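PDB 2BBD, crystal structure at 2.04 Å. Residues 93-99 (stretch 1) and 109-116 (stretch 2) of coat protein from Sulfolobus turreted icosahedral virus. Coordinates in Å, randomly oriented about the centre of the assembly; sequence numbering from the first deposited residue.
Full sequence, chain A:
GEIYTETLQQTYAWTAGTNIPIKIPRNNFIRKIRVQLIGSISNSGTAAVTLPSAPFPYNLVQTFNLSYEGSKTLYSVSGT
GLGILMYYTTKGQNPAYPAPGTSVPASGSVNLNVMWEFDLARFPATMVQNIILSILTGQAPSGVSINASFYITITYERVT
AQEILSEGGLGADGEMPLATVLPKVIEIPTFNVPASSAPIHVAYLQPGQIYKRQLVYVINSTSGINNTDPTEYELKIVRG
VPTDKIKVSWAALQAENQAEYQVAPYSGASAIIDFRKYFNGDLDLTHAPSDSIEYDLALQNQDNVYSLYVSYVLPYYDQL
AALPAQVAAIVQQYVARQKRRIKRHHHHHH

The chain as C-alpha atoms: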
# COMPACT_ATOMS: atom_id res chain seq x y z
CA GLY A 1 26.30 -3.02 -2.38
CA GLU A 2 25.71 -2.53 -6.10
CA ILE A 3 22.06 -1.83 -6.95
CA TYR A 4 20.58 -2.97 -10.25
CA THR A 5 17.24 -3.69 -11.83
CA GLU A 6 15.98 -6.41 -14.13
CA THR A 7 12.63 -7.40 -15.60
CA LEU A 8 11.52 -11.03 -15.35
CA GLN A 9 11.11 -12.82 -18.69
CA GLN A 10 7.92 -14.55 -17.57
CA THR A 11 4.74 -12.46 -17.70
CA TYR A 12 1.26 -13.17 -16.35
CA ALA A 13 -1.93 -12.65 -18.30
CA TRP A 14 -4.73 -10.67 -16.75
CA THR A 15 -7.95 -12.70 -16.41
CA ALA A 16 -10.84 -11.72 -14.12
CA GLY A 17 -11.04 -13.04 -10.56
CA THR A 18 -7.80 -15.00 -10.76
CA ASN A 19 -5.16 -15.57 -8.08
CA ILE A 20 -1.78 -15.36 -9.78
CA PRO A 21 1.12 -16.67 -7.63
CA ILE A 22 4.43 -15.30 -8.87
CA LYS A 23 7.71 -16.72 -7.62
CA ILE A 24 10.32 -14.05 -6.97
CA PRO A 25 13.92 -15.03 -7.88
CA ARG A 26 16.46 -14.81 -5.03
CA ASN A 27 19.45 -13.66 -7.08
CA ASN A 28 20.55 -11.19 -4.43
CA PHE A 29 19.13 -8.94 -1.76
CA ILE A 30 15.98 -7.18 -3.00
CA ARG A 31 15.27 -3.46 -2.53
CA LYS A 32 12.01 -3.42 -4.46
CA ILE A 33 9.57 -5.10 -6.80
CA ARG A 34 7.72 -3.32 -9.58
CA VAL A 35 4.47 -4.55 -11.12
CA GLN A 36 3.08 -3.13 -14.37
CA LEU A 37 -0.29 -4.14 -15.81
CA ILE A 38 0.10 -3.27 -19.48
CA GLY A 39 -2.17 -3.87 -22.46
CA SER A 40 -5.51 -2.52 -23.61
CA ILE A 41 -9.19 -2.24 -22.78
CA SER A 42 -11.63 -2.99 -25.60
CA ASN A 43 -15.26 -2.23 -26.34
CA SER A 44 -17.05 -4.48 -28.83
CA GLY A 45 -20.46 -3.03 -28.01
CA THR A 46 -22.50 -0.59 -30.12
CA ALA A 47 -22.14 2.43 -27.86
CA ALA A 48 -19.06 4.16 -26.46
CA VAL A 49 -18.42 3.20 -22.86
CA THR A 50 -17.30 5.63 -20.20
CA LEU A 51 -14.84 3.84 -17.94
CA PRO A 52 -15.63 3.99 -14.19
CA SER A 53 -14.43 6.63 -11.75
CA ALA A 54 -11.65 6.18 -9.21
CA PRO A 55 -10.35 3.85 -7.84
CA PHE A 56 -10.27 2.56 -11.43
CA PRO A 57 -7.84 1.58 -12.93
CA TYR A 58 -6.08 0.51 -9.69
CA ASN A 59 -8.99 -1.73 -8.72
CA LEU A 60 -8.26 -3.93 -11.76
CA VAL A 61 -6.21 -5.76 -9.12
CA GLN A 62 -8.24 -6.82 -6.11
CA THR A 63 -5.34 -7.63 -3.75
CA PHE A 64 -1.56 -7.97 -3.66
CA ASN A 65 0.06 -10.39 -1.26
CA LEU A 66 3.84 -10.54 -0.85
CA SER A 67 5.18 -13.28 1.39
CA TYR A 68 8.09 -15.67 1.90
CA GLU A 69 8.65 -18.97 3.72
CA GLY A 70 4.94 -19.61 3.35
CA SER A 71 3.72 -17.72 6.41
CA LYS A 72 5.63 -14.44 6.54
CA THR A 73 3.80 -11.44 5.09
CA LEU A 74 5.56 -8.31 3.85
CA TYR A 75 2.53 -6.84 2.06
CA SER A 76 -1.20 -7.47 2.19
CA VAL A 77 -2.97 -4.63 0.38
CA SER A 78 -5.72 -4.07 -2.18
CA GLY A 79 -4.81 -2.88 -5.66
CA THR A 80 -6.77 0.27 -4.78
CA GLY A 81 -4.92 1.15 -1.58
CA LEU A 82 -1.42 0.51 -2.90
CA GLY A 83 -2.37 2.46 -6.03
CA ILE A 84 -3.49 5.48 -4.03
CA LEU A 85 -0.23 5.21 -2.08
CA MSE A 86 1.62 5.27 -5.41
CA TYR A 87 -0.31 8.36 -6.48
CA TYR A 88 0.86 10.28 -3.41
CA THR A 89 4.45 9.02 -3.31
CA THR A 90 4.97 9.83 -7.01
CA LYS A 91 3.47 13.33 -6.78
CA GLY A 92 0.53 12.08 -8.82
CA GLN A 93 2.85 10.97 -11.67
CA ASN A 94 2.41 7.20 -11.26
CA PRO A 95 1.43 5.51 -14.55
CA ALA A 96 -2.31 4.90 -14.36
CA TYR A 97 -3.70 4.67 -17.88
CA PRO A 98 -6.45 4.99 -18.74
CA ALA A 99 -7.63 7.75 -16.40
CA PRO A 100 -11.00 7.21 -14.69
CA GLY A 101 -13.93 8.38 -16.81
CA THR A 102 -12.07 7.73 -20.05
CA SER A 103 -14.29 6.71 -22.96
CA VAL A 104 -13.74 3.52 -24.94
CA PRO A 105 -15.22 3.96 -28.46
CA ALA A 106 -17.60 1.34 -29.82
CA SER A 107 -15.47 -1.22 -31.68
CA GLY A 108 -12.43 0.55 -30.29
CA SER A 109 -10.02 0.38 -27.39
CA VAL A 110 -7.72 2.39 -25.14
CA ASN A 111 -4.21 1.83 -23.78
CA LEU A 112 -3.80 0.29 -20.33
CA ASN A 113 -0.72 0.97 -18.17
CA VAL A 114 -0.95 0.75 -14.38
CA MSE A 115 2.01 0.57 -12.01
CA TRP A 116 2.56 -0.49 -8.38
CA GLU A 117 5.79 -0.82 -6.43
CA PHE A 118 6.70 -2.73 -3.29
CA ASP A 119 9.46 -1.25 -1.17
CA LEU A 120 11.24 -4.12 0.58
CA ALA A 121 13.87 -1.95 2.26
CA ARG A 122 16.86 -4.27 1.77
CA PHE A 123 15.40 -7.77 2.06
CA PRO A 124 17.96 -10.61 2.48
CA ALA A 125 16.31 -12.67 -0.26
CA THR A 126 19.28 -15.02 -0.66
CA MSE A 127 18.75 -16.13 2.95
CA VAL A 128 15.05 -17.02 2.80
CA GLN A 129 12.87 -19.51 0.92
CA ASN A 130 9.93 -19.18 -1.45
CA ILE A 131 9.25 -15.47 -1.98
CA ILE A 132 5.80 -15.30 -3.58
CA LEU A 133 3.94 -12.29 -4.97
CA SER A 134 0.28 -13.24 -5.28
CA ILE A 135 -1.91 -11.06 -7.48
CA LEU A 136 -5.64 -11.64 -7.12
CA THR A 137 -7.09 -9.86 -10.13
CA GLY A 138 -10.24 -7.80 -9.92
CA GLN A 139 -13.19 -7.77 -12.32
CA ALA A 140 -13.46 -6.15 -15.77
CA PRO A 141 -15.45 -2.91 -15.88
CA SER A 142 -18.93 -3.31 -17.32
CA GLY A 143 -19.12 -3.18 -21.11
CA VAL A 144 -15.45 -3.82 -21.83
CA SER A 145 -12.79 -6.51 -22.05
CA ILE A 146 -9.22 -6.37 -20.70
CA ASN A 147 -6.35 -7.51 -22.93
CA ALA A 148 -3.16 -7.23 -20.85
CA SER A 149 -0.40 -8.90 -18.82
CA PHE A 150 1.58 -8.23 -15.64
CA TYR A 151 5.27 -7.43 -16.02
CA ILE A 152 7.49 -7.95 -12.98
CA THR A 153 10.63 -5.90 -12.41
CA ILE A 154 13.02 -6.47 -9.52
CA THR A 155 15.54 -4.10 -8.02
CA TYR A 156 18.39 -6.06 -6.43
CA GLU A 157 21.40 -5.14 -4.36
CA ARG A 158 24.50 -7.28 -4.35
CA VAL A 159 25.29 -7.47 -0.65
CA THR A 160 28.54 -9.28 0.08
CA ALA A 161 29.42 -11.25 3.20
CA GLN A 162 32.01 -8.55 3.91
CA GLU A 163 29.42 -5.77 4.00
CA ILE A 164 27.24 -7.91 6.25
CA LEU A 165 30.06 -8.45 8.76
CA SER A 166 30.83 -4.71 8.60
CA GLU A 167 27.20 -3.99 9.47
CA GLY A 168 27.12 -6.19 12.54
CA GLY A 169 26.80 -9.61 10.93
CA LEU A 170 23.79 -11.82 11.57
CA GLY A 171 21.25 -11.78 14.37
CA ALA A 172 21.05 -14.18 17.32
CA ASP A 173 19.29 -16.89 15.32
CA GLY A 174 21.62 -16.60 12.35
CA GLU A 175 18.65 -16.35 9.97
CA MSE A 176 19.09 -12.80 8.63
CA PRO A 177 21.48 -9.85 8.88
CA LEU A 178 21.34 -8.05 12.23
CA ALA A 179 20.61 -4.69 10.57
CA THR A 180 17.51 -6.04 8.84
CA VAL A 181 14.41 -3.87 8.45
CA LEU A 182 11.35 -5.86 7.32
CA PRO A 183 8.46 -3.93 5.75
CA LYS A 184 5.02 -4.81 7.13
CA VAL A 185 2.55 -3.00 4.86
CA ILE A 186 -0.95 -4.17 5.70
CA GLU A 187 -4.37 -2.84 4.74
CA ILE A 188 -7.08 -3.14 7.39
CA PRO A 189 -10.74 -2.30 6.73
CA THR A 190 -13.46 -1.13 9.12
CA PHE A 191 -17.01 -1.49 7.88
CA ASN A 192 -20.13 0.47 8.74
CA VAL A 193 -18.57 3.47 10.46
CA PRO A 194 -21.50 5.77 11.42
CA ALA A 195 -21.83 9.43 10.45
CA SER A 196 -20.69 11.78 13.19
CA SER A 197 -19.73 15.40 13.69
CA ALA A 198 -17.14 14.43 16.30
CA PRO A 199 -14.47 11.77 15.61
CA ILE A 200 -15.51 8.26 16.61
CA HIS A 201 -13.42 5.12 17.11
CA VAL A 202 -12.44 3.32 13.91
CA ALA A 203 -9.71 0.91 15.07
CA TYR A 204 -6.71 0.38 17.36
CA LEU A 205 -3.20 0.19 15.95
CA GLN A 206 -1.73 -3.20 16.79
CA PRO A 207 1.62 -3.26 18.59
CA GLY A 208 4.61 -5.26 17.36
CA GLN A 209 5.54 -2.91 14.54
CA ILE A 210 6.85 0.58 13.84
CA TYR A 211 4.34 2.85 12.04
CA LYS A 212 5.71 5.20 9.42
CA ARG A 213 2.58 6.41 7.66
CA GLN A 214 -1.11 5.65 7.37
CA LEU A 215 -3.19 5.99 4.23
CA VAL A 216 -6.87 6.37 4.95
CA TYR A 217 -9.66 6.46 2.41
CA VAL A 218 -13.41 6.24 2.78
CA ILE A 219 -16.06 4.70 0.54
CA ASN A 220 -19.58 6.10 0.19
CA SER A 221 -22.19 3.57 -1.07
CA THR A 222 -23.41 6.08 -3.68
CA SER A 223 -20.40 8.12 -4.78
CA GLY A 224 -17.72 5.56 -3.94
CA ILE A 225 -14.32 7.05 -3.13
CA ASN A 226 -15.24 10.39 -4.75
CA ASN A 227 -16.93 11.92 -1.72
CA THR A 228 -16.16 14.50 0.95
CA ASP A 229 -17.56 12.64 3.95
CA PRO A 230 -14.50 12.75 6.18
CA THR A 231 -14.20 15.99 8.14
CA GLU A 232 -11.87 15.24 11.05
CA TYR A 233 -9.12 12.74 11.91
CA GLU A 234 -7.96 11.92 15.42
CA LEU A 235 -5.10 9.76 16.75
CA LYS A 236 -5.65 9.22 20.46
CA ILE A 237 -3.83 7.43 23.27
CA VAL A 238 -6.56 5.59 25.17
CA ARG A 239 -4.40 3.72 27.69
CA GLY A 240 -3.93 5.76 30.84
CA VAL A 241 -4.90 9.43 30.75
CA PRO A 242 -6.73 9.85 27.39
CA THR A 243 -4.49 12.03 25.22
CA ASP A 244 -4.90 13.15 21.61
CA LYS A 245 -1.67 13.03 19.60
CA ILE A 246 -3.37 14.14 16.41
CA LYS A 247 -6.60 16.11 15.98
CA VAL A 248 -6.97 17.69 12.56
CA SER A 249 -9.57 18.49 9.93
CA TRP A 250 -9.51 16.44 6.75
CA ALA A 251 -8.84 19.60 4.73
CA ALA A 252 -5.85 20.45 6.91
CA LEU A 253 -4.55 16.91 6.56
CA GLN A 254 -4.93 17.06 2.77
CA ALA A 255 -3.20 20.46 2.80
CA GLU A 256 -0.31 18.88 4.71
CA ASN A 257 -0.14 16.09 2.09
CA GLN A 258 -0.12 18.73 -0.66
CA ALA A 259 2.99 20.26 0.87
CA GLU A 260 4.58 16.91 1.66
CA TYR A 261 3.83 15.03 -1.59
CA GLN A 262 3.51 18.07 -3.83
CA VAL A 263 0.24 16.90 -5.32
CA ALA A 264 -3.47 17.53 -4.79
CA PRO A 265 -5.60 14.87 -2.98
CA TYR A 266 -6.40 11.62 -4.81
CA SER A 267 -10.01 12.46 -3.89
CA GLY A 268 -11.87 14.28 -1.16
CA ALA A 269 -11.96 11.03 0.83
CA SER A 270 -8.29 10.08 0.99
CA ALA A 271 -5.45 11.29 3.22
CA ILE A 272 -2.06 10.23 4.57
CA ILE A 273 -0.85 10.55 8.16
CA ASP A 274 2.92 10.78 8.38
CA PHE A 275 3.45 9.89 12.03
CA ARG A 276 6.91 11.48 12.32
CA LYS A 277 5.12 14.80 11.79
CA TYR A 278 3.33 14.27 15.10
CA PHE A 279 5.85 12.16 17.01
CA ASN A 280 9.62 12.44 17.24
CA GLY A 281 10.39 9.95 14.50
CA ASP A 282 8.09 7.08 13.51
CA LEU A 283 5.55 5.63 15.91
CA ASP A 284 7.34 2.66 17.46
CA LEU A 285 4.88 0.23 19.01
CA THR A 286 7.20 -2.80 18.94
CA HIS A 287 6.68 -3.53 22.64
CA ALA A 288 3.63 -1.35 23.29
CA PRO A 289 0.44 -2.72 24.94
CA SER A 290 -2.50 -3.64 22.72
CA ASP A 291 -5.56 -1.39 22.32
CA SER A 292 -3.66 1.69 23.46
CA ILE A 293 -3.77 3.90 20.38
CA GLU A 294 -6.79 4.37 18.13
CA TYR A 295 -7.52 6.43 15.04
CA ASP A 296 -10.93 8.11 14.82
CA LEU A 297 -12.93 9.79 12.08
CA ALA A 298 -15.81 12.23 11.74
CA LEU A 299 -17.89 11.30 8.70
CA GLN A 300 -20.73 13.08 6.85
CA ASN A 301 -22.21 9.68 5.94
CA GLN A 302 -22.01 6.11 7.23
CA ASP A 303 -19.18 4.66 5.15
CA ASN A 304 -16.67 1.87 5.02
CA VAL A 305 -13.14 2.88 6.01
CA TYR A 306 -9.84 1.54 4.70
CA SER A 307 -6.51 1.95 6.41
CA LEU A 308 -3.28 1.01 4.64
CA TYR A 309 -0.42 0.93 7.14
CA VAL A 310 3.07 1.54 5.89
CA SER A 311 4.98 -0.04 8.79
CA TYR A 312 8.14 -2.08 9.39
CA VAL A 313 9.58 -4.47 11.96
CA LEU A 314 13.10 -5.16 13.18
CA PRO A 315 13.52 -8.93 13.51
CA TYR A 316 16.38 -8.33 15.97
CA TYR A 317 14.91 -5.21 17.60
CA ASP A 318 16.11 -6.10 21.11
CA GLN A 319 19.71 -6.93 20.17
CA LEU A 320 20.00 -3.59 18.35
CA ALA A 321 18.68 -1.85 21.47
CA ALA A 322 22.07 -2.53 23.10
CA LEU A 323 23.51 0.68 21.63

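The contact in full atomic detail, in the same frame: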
# COMPACT_ATOMS: atom_id res chain seq x y z
N GLN A 93 2.29 11.37 -10.38
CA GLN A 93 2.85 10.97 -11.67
C GLN A 93 2.80 9.47 -11.99
O GLN A 93 3.10 9.07 -13.12
CB GLN A 93 4.30 11.47 -11.78
CG GLN A 93 4.43 13.00 -11.80
CD GLN A 93 5.83 13.51 -11.46
OE1 GLN A 93 6.03 14.72 -11.23
NE2 GLN A 93 6.81 12.61 -11.44
N ASN A 94 2.44 8.64 -11.02
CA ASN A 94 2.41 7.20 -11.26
C ASN A 94 1.59 6.79 -12.48
O ASN A 94 0.45 7.23 -12.66
CB ASN A 94 1.86 6.47 -10.04
CG ASN A 94 1.96 4.96 -10.18
OD1 ASN A 94 0.94 4.26 -10.17
ND2 ASN A 94 3.18 4.46 -10.33
N PRO A 95 2.17 5.94 -13.35
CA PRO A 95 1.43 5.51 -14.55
C PRO A 95 0.11 4.85 -14.18
O PRO A 95 0.09 3.84 -13.48
CB PRO A 95 2.40 4.55 -15.23
CG PRO A 95 3.77 5.13 -14.85
CD PRO A 95 3.56 5.45 -13.38
N ALA A 96 -0.98 5.43 -14.64
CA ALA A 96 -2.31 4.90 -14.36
C ALA A 96 -3.23 5.12 -15.55
O ALA A 96 -4.23 5.81 -15.45
CB ALA A 96 -2.90 5.56 -13.10
N TYR A 97 -2.89 4.52 -16.68
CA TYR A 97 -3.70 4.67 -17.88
C TYR A 97 -4.61 3.45 -18.03
O TYR A 97 -4.20 2.32 -17.75
CB TYR A 97 -2.80 4.79 -19.11
CG TYR A 97 -1.82 5.94 -19.05
CD1 TYR A 97 -0.58 5.80 -18.41
CD2 TYR A 97 -2.11 7.17 -19.65
CE1 TYR A 97 0.33 6.87 -18.37
CE2 TYR A 97 -1.21 8.23 -19.61
CZ TYR A 97 0.01 8.07 -18.97
OH TYR A 97 0.89 9.12 -18.93
N PRO A 98 -5.87 3.67 -18.43
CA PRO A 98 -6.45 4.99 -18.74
C PRO A 98 -7.01 5.67 -17.49
O PRO A 98 -7.37 5.00 -16.52
CB PRO A 98 -7.55 4.65 -19.74
CG PRO A 98 -8.08 3.37 -19.19
CD PRO A 98 -6.80 2.60 -18.84
N ALA A 99 -7.09 7.00 -17.52
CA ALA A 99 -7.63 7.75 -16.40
C ALA A 99 -9.10 7.42 -16.23
O ALA A 99 -9.79 7.09 -17.19
CB ALA A 99 -7.47 9.27 -16.63
N SER A 109 -10.69 0.74 -28.62
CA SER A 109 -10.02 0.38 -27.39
C SER A 109 -9.10 1.50 -26.94
O SER A 109 -8.83 2.44 -27.70
CB SER A 109 -9.21 -0.91 -27.59
OG SER A 109 -8.20 -0.71 -28.56
N VAL A 110 -8.63 1.40 -25.70
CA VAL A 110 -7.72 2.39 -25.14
C VAL A 110 -6.53 1.68 -24.50
O VAL A 110 -6.60 0.49 -24.16
CB VAL A 110 -8.43 3.33 -24.09
CG1 VAL A 110 -9.48 4.20 -24.79
CG2 VAL A 110 -9.07 2.51 -22.98
N ASN A 111 -5.42 2.41 -24.36
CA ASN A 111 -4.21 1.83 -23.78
C ASN A 111 -4.31 1.68 -22.27
O ASN A 111 -4.84 2.55 -21.58
CB ASN A 111 -2.99 2.69 -24.12
CG ASN A 111 -2.86 2.98 -25.60
OD1 ASN A 111 -2.97 2.07 -26.42
ND2 ASN A 111 -2.61 4.24 -25.94
N LEU A 112 -3.80 0.56 -21.76
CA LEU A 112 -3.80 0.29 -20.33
C LEU A 112 -2.36 0.20 -19.83
O LEU A 112 -1.53 -0.52 -20.40
CB LEU A 112 -4.53 -1.03 -20.06
CG LEU A 112 -4.50 -1.63 -18.65
CD1 LEU A 112 -5.27 -0.76 -17.64
CD2 LEU A 112 -5.11 -3.01 -18.73
N ASN A 113 -2.06 0.96 -18.77
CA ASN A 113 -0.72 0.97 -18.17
C ASN A 113 -0.82 1.46 -16.73
O ASN A 113 -0.90 2.66 -16.47
CB ASN A 113 0.23 1.86 -18.98
CG ASN A 113 1.63 1.96 -18.34
OD1 ASN A 113 1.98 1.19 -17.46
ND2 ASN A 113 2.42 2.92 -18.80
N VAL A 114 -0.84 0.50 -15.81
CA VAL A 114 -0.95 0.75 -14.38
C VAL A 114 0.29 0.20 -13.66
O VAL A 114 0.74 -0.92 -13.93
CB VAL A 114 -2.20 0.06 -13.81
CG1 VAL A 114 -2.44 0.51 -12.36
CG2 VAL A 114 -3.42 0.37 -14.69
N MSE A 115 0.83 0.99 -12.74
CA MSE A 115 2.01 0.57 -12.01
C MSE A 115 1.85 0.59 -10.49
O MSE A 115 1.13 1.42 -9.93
CB MSE A 115 3.19 1.46 -12.39
CG MSE A 115 4.52 0.97 -11.83
SE MSE A 115 5.97 2.18 -12.19
CE MSE A 115 6.41 1.63 -13.99
N TRP A 116 2.53 -0.36 -9.84
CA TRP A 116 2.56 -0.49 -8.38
C TRP A 116 3.97 -0.91 -8.02
O TRP A 116 4.61 -1.66 -8.77
CB TRP A 116 1.64 -1.59 -7.89
CG TRP A 116 0.18 -1.40 -8.12
CD1 TRP A 116 -0.72 -0.86 -7.24
CD2 TRP A 116 -0.57 -1.88 -9.23
NE1 TRP A 116 -1.99 -1.01 -7.74
CE2 TRP A 116 -1.93 -1.63 -8.96
CE3 TRP A 116 -0.22 -2.52 -10.43
CZ2 TRP A 116 -2.95 -1.99 -9.84
CZ3 TRP A 116 -1.24 -2.88 -11.32
CH2 TRP A 116 -2.59 -2.61 -11.01

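Stretch 2 is a continuous strand, against which stretch 1 lays a short strand, Ala96 and Tyr97, running antiparallel; the end-to-end directions differ by 158°. Three backbone hydrogen bonds fix the register. Tyr97 and Asn113 form the hydrogen-bonded pair, with CA atoms 4.8 Å apart: Tyr97 N donates to Asn113 O (2.7 Å, 162° at hydrogen), and Asn113 N donates to Tyr97 O (2.7 Å, 170°). Both are short and nearly straight. The third, Met115 N to Pro95 O, is longer and more bent (3.0 Å, 140°).

Ala96 and Val114 form the non-hydrogen-bonded pair, with CA atoms 4.4 Å apart. Ala96 N lies 3.3 Å from Asn113 O, but the angle is too poor for a bond, and that oxygen already accepts from Tyr97. The carbonyls also receive CA-H...O contacts: Val114 CA lies 3.4 Å from Pro95 O, and Leu112 CA lies 3.3 Å from Tyr97 O. Pro95 and Pro98 have no amide hydrogen, so neither nitrogen can extend the ladder as a donor; Pro95 contributes through its carbonyl instead.

At one end, Asn94 brings its side-chain amide close to the backbone of Met115. OD1 of Asn94 is modelled 2.9 Å from Met115 O, but the amide is probably turned over, so a hydrogen bond may exist here.

Apolar packing supplements the polar ladder, and 471 Å² is buried in total. Pro95 CD meets CB of selenomethionine Met115 at 4.1 Å. A cis peptide precedes Pro98, whose compact ring packs with CG 4.0 Å from Val110 CG2 and CD 3.9 Å from Leu112 CD1. Tyr97 and Asn113 share a sheet face, with Tyr97 CD1 4.1 Å from Asn113 CB, while the small Ala96 and branched Val114 occupy the other.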